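Local coordinates for protein pngf-ii (Elizabethkingia meningoseptica, PDB 4R4X) that is a peptide:N-glycosidase that probably releases N-linked glycans from glycoproteins, as PNGase F does, at residues T169-D172 and A173-K177; P337-G341 and K342-I346; G502-A506 and G507-I511. All blocks are in the same frame, centred on the assembly; numbering follows the deposited sequence. Where two conformers were deposited one is given.

Contact 1: residues T169-D172 and A173-K177; sequences TEKD and ALTYK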
loop_
_atom_site.group_PDB
_atom_site.type_symbol
_atom_site.label_atom_id
_atom_site.label_comp_id
_atom_site.label_asym_id
_atom_site.label_seq_id
_atom_site.Cartn_x
_atom_site.Cartn_y
_atom_site.Cartn_z
ATOM N N THR A 169 -10.655 -23.390 -10.169
ATOM C CA THR A 169 -11.200 -23.463 -8.810
ATOM C C THR A 169 -12.383 -22.495 -8.725
ATOM O O THR A 169 -12.233 -21.305 -9.008
ATOM C CB THR A 169 -10.171 -23.088 -7.730
ATOM O OG1 THR A 169 -9.003 -23.907 -7.856
ATOM C CG2 THR A 169 -10.763 -23.272 -6.337
ATOM N N GLU A 170 -13.532 -23.011 -8.326
ATOM C CA GLU A 170 -14.715 -22.213 -8.171
ATOM C C GLU A 170 -14.633 -21.424 -6.872
ATOM O O GLU A 170 -14.252 -21.961 -5.819
ATOM C CB GLU A 170 -15.995 -23.069 -8.198
ATOM C CG GLU A 170 -17.250 -22.207 -8.095
ATOM C CD GLU A 170 -18.564 -22.922 -8.420
ATOM O OE1 GLU A 170 -18.551 -24.140 -8.688
ATOM O OE2 GLU A 170 -19.624 -22.255 -8.386
ATOM N N LYS A 171 -14.994 -20.155 -6.956
ATOM C CA LYS A 171 -15.046 -19.256 -5.801
ATOM C C LYS A 171 -16.364 -18.540 -5.704
ATOM O O LYS A 171 -17.071 -18.403 -6.689
ATOM C CB LYS A 171 -13.990 -18.156 -5.940
ATOM C CG LYS A 171 -12.577 -18.617 -6.217
ATOM C CD LYS A 171 -11.952 -19.303 -5.030
ATOM C CE LYS A 171 -10.502 -19.631 -5.341
ATOM N NZ LYS A 171 -9.821 -20.358 -4.231
ATOM N N ASP A 172 -16.649 -17.987 -4.532
ATOM C CA ASP A 172 -17.764 -17.053 -4.402
ATOM C C ASP A 172 -17.437 -15.772 -5.166
ATOM O O ASP A 172 -16.270 -15.502 -5.472
ATOM C CB ASP A 172 -18.056 -16.765 -2.930
ATOM C CG ASP A 172 -16.976 -15.928 -2.262
ATOM O OD1 ASP A 172 -16.978 -14.696 -2.464
ATOM O OD2 ASP A 172 -16.134 -16.491 -1.534
ATOM N N ALA A 173 -18.458 -14.961 -5.447
ATOM C CA ALA A 173 -18.276 -13.793 -6.302
ATOM C C ALA A 173 -17.308 -12.754 -5.702
ATOM O O ALA A 173 -16.540 -12.136 -6.423
ATOM C CB ALA A 173 -19.621 -13.144 -6.627
ATOM N N LEU A 174 -17.364 -12.547 -4.398
ATOM C CA LEU A 174 -16.491 -11.554 -3.768
ATOM C C LEU A 174 -15.042 -11.993 -3.839
ATOM O O LEU A 174 -14.160 -11.190 -4.117
ATOM C CB LEU A 174 -16.880 -11.308 -2.309
ATOM C CG LEU A 174 -18.202 -10.556 -2.124
ATOM C CD1 LEU A 174 -18.580 -10.539 -0.648
ATOM C CD2 LEU A 174 -18.126 -9.146 -2.683
ATOM N N THR A 175 -14.800 -13.262 -3.553
ATOM C CA THR A 175 -13.459 -13.818 -3.618
ATOM C C THR A 175 -12.893 -13.801 -5.048
ATOM O O THR A 175 -11.721 -13.503 -5.261
ATOM C CB THR A 175 -13.449 -15.253 -3.045
ATOM O OG1 THR A 175 -13.888 -15.199 -1.686
ATOM C CG2 THR A 175 -12.078 -15.859 -3.116
ATOM N N TYR A 176 -13.728 -14.162 -6.010
ATOM C CA TYR A 176 -13.368 -14.129 -7.428
ATOM C C TYR A 176 -12.761 -12.749 -7.797
ATOM O O TYR A 176 -11.650 -12.660 -8.340
ATOM C CB TYR A 176 -14.621 -14.452 -8.254
ATOM C CG TYR A 176 -14.445 -14.343 -9.739
ATOM C CD1 TYR A 176 -13.959 -15.417 -10.487
ATOM C CD2 TYR A 176 -14.815 -13.190 -10.410
ATOM C CE1 TYR A 176 -13.789 -15.321 -11.855
ATOM C CE2 TYR A 176 -14.668 -13.092 -11.777
ATOM C CZ TYR A 176 -14.155 -14.162 -12.486
ATOM O OH TYR A 176 -13.985 -14.029 -13.817
ATOM N N LYS A 177 -13.485 -11.682 -7.461
ATOM C CA LYS A 177 -13.052 -10.321 -7.796
ATOM C C LYS A 177 -11.779 -9.958 -7.056
ATOM O O LYS A 177 -10.886 -9.306 -7.613
ATOM C CB LYS A 177 -14.143 -9.299 -7.452
ATOM C CG LYS A 177 -15.423 -9.431 -8.270
ATOM C CD LYS A 177 -15.211 -9.031 -9.709
ATOM C CE LYS A 177 -16.531 -8.959 -10.457
ATOM N NZ LYS A 177 -16.298 -8.318 -11.761
#
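An aspartate N-cap opens the helix 173-182, with Asp172 holding the first turn and Thr175 as its main partner. Both oxygens of the carboxylate are used. OD1 of Asp172 accepts the backbone N-H of Thr175 at 2.8 Å, a nearly straight capping bond that arrives from above the carboxylate plane, 44° out of it. OD2 of Asp172 takes the hydroxyl of Thr175, OG1 donating over a short 2.6 Å on the syn side. The two bonds end on one residue, so they hold the carboxylate against rotation. Asp172 brings it there by setting CG between its backbone N and carbonyl carbon (chi1 70°), which folds the group back over the start of the helix. A negative charge at this end would probably be favoured by the helix dipole. The main chain adds the first helical bond, Tyr176 N to Asp172 O at 2.9 Å. On the apolar side CG2 of Thr175 lies anti to its own backbone N and meets CD of Lys171 at 3.9 Å. CB of Lys171 also lies 4.0 Å from Tyr176 N, while the amino end of that lysine leads away. A short link through Lys171 and Asp172 leads from strand 167-170, which runs parallel to strand 70-76, into the helix. The buried Tyr176 packs on Val72 and Thr74 of strand 70-76 and on Gln62 and Ala64 of strand 59-65, its OH bonded to Glu49.

Contact 2: residues P337-G341 and K342-I346; sequences PQLSG and KEILI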
loop_
_atom_site.group_PDB
_atom_site.type_symbol
_atom_site.label_atom_id
_atom_site.label_comp_id
_atom_site.label_asym_id
_atom_site.label_seq_id
_atom_site.Cartn_x
_atom_site.Cartn_y
_atom_site.Cartn_z
ATOM N N PRO A 337 15.613 2.107 -4.029
ATOM C CA PRO A 337 17.028 1.709 -4.146
ATOM C C PRO A 337 17.569 0.914 -2.952
ATOM O O PRO A 337 18.479 0.123 -3.126
ATOM C CB PRO A 337 17.767 3.041 -4.284
ATOM C CG PRO A 337 16.732 3.972 -4.840
ATOM C CD PRO A 337 15.449 3.562 -4.155
ATOM N N GLN A 338 17.014 1.122 -1.762
ATOM C CA GLN A 338 17.431 0.402 -0.578
ATOM C C GLN A 338 16.714 -0.950 -0.472
ATOM O O GLN A 338 17.208 -1.841 0.197
ATOM C CB GLN A 338 17.177 1.274 0.665
ATOM C CG GLN A 338 17.640 0.722 2.005
ATOM C CD GLN A 338 19.154 0.628 2.134
ATOM O OE1 GLN A 338 19.690 -0.361 2.650
ATOM N NE2 GLN A 338 19.847 1.647 1.665
ATOM N N LEU A 339 15.565 -1.102 -1.132
ATOM C CA LEU A 339 14.751 -2.339 -1.027
ATOM C C LEU A 339 14.936 -3.321 -2.166
ATOM O O LEU A 339 14.857 -4.530 -1.957
ATOM C CB LEU A 339 13.272 -1.979 -0.956
ATOM C CG LEU A 339 12.808 -1.161 0.251
ATOM C CD1 LEU A 339 11.450 -0.541 -0.064
ATOM C CD2 LEU A 339 12.734 -2.032 1.485
ATOM N N SER A 340 15.160 -2.811 -3.375
ATOM C CA SER A 340 15.084 -3.621 -4.590
ATOM C C SER A 340 16.069 -4.793 -4.552
ATOM O O SER A 340 17.261 -4.608 -4.273
ATOM C CB SER A 340 15.366 -2.757 -5.829
ATOM O OG SER A 340 15.118 -3.490 -7.007
ATOM N N GLY A 341 15.546 -5.990 -4.797
ATOM C CA GLY A 341 16.365 -7.179 -5.023
ATOM C C GLY A 341 17.206 -7.622 -3.834
ATOM O O GLY A 341 18.246 -8.237 -4.022
ATOM N N LYS A 342 16.784 -7.282 -2.623
ATOM C CA LYS A 342 17.541 -7.594 -1.424
ATOM C C LYS A 342 16.744 -8.485 -0.514
ATOM O O LYS A 342 15.509 -8.415 -0.470
ATOM C CB LYS A 342 17.846 -6.340 -0.620
ATOM C CG LYS A 342 18.810 -5.376 -1.267
ATOM C CD LYS A 342 19.445 -4.510 -0.205
ATOM C CE LYS A 342 20.649 -3.773 -0.756
ATOM N NZ LYS A 342 20.250 -2.456 -1.290
ATOM N N GLU A 343 17.466 -9.286 0.254
ATOM C CA GLU A 343 16.883 -9.913 1.424
ATOM C C GLU A 343 17.069 -8.901 2.557
ATOM O O GLU A 343 18.201 -8.586 2.963
ATOM C CB GLU A 343 17.556 -11.259 1.733
ATOM C CG GLU A 343 16.922 -11.969 2.921
ATOM C CD GLU A 343 17.411 -13.408 3.080
ATOM O OE1 GLU A 343 18.608 -13.675 2.824
ATOM O OE2 GLU A 343 16.587 -14.258 3.468
ATOM N N ILE A 344 15.968 -8.351 3.042
ATOM C CA ILE A 344 16.033 -7.250 4.019
ATOM C C ILE A 344 15.623 -7.732 5.387
ATOM O O ILE A 344 14.816 -8.667 5.498
ATOM C CB ILE A 344 15.122 -6.083 3.605
ATOM C CG1 ILE A 344 13.635 -6.472 3.680
ATOM C CG2 ILE A 344 15.503 -5.614 2.219
ATOM C CD1 ILE A 344 12.654 -5.375 3.289
ATOM N N LEU A 345 16.204 -7.126 6.416
ATOM C CA LEU A 345 15.698 -7.249 7.767
ATOM C C LEU A 345 14.655 -6.143 7.971
ATOM O O LEU A 345 15.002 -4.949 7.944
ATOM C CB LEU A 345 16.823 -7.077 8.792
ATOM C CG LEU A 345 17.883 -8.180 8.800
ATOM C CD1 LEU A 345 19.124 -7.722 9.555
ATOM C CD2 LEU A 345 17.321 -9.441 9.442
ATOM N N ILE A 346 13.411 -6.559 8.207
ATOM C CA ILE A 346 12.268 -5.652 8.380
ATOM C C ILE A 346 11.564 -5.933 9.711
ATOM O O ILE A 346 11.364 -7.093 10.103
ATOM C CB ILE A 346 11.288 -5.702 7.183
ATOM C CG1 ILE A 346 10.055 -4.801 7.421
ATOM C CG2 ILE A 346 10.820 -7.126 6.901
ATOM C CD1 ILE A 346 9.314 -4.457 6.148
#
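Where Lys342 meets the end of the helix, the flat groups are peptide units and not rings, and the lysine chain touches them at their carbonyl oxygens. CG of Lys342 passes the carbonyl O of Ser340 at 3.5 Å, and its CD comes equally close to the O of Gln338. The chain is nearly extended until it bends at its last torsion (chi4 91°), which turns NZ of Lys342 to within 3.4 Å of Gln338 O in a weak hydrogen bond. NZ also lies 3.6 Å from the O of Pro337. The ammonium group thus sits by the carbonyls at the C-terminal end of helix 336-339, where a positive charge would probably be welcome, and Glu257 lends a long, weak ion pair. The lysine closes a type II beta turn, Leu339 to Lys342, that takes the chain from the helix into strand 343-350. Its closing bond, Lys342 N to Leu339 O, is weak at 3.4 Å, and Gly341 supplies the positive phi of the third turn position. Farther into the protein CD2 of Leu339 touches CD1 of Ile344 at 3.8 Å, the two side chains crossing obliquely. Ile344 sends CG1 between its backbone N and carbonyl carbon (chi1 68°), which brings CD1 against CD2 of Leu339. Ile253 of strand 248-253 packs on both residues, and Val221 of strand 216-222 touches Ile344. OG of Ser340 is hydrogen-bonded to Ile226 N.

Contact 3: residues G502-A506 and G507-I511; sequences GNLNA and GKHTI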
loop_
_atom_site.group_PDB
_atom_site.type_symbol
_atom_site.label_atom_id
_atom_site.label_comp_id
_atom_site.label_asym_id
_atom_site.label_seq_id
_atom_site.Cartn_x
_atom_site.Cartn_y
_atom_site.Cartn_z
ATOM N N GLY A 502 19.270 21.041 -2.855
ATOM C CA GLY A 502 19.931 21.426 -4.096
ATOM C C GLY A 502 20.791 20.271 -4.594
ATOM O O GLY A 502 20.648 19.137 -4.131
ATOM N N ASN A 503 21.719 20.561 -5.500
ATOM C CA ASN A 503 22.656 19.550 -5.980
ATOM C C ASN A 503 23.895 19.505 -5.080
ATOM O O ASN A 503 24.365 20.553 -4.576
ATOM C CB ASN A 503 23.071 19.867 -7.434
ATOM C CG ASN A 503 21.878 20.026 -8.372
ATOM O OD1 ASN A 503 20.847 19.339 -8.255
ATOM N ND2 ASN A 503 22.011 20.942 -9.305
ATOM N N LEU A 504 24.430 18.310 -4.850
ATOM C CA LEU A 504 25.580 18.152 -3.998
ATOM C C LEU A 504 26.764 17.638 -4.790
ATOM O O LEU A 504 26.612 16.733 -5.603
ATOM C CB LEU A 504 25.296 17.191 -2.850
ATOM C CG LEU A 504 24.134 17.588 -1.923
ATOM C CD1 LEU A 504 23.953 16.492 -0.910
ATOM C CD2 LEU A 504 24.400 18.927 -1.258
ATOM N N ASN A 505 27.932 18.245 -4.554
ATOM C CA ASN A 505 29.190 17.757 -5.147
ATOM C C ASN A 505 29.665 16.472 -4.488
ATOM O O ASN A 505 29.429 16.242 -3.316
ATOM C CB ASN A 505 30.318 18.784 -4.958
ATOM C CG ASN A 505 30.170 19.978 -5.852
ATOM O OD1 ASN A 505 29.381 19.958 -6.796
ATOM N ND2 ASN A 505 30.928 21.052 -5.558
ATOM N N ALA A 506 30.400 15.663 -5.230
ATOM C CA ALA A 506 31.157 14.586 -4.601
ATOM C C ALA A 506 32.103 15.139 -3.506
ATOM O O ALA A 506 32.584 16.268 -3.596
ATOM C CB ALA A 506 31.934 13.815 -5.658
ATOM N N GLY A 507 32.350 14.356 -2.467
ATOM C CA GLY A 507 33.225 14.787 -1.382
ATOM C C GLY A 507 32.489 14.827 -0.061
ATOM O O GLY A 507 31.397 14.275 0.069
ATOM N N LYS A 508 33.098 15.482 0.915
ATOM C CA LYS A 508 32.623 15.433 2.277
ATOM C C LYS A 508 31.520 16.447 2.484
ATOM O O LYS A 508 31.599 17.551 1.975
ATOM C CB LYS A 508 33.764 15.743 3.249
ATOM C CG LYS A 508 34.705 14.572 3.456
ATOM C CD LYS A 508 35.199 14.440 4.905
ATOM C CE LYS A 508 35.369 12.971 5.288
ATOM N NZ LYS A 508 36.526 12.725 6.182
ATOM N N HIS A 509 30.514 16.071 3.271
ATOM C CA HIS A 509 29.438 16.975 3.631
ATOM C C HIS A 509 29.035 16.730 5.066
ATOM O O HIS A 509 29.332 15.681 5.639
ATOM C CB HIS A 509 28.234 16.771 2.704
ATOM C CG HIS A 509 28.492 17.182 1.290
ATOM N ND1 HIS A 509 28.396 18.493 0.861
ATOM C CD2 HIS A 509 28.850 16.458 0.206
ATOM C CE1 HIS A 509 28.697 18.559 -0.420
ATOM N NE2 HIS A 509 28.983 17.340 -0.841
ATOM N N THR A 510 28.387 17.713 5.663
ATOM C CA THR A 510 27.805 17.577 6.992
ATOM C C THR A 510 26.342 17.990 6.995
ATOM O O THR A 510 25.931 18.933 6.292
ATOM C CB THR A 510 28.530 18.447 8.027
ATOM O OG1 THR A 510 28.350 19.834 7.694
ATOM C CG2 THR A 510 30.007 18.069 8.114
ATOM N N ILE A 511 25.527 17.274 7.740
ATOM C CA ILE A 511 24.164 17.724 7.949
ATOM C C ILE A 511 24.010 17.855 9.450
ATOM O O ILE A 511 24.573 17.061 10.210
ATOM C CB ILE A 511 23.131 16.782 7.329
ATOM C CG1 ILE A 511 23.121 16.941 5.811
ATOM C CG2 ILE A 511 21.731 17.100 7.865
ATOM C CD1 ILE A 511 22.348 15.861 5.046
#
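His509 reaches across the short connection between two strands and donates NE2-H to the backbone O of Asn505, 2.7 Å away. This is the tight part of the contact. The bond is nearly straight (163°), the oxygen lies near the ring plane at the imidazole edge, and the donor is tilted 16° from the carbonyl plane. With CG anti to its own carbonyl carbon (chi1 -67°), His509 points its ring back toward 502-506. Asp447 OD2 bonds ND1, so both ring nitrogens are engaged and the rotation of the imidazole is fixed; a positively charged ring would be consistent with this pairing. Leu504 adds a looser touch, its CB 4.2 Å from NE2 of His509 and oblique to the ring. The outer side is looser: the side-chain amide of Asn505 leads away from 507-511, and Ala506 is exposed. Gly507 follows with positive phi. The connection is a beta-arch, leaving strand 493-504 of the antiparallel sheet that also holds 416-428 and entering strand 507-514, which pairs with 406-412 and 442-446. There His509 lies beside Phe410 and Leu412 of strand 406-412, while Leu504 touches Ala419 of strand 416-428 and Leu446 of strand 442-446.

The three contacts come in series along the chain, each at a change of secondary structure: strand into helix, helix into strand, strand into strand. Contact 1 belongs to the N-terminal N-glycanase domain, contacts 2 and 3 to the N- and C-terminal PNGase F families. Centres of contacts 1 and 2 are about 33 Å apart, those of 1 and 3 about 54 Å, on opposite sides of the chain's centre. Contacts 2 and 3 lie closer, about 25 Å between centres, and are linked by the antiparallel sheet that holds strands 343-350 and 493-504. That shared sheet joins the two PNGase F halves, whereas contact 1 stands in a separate lobe.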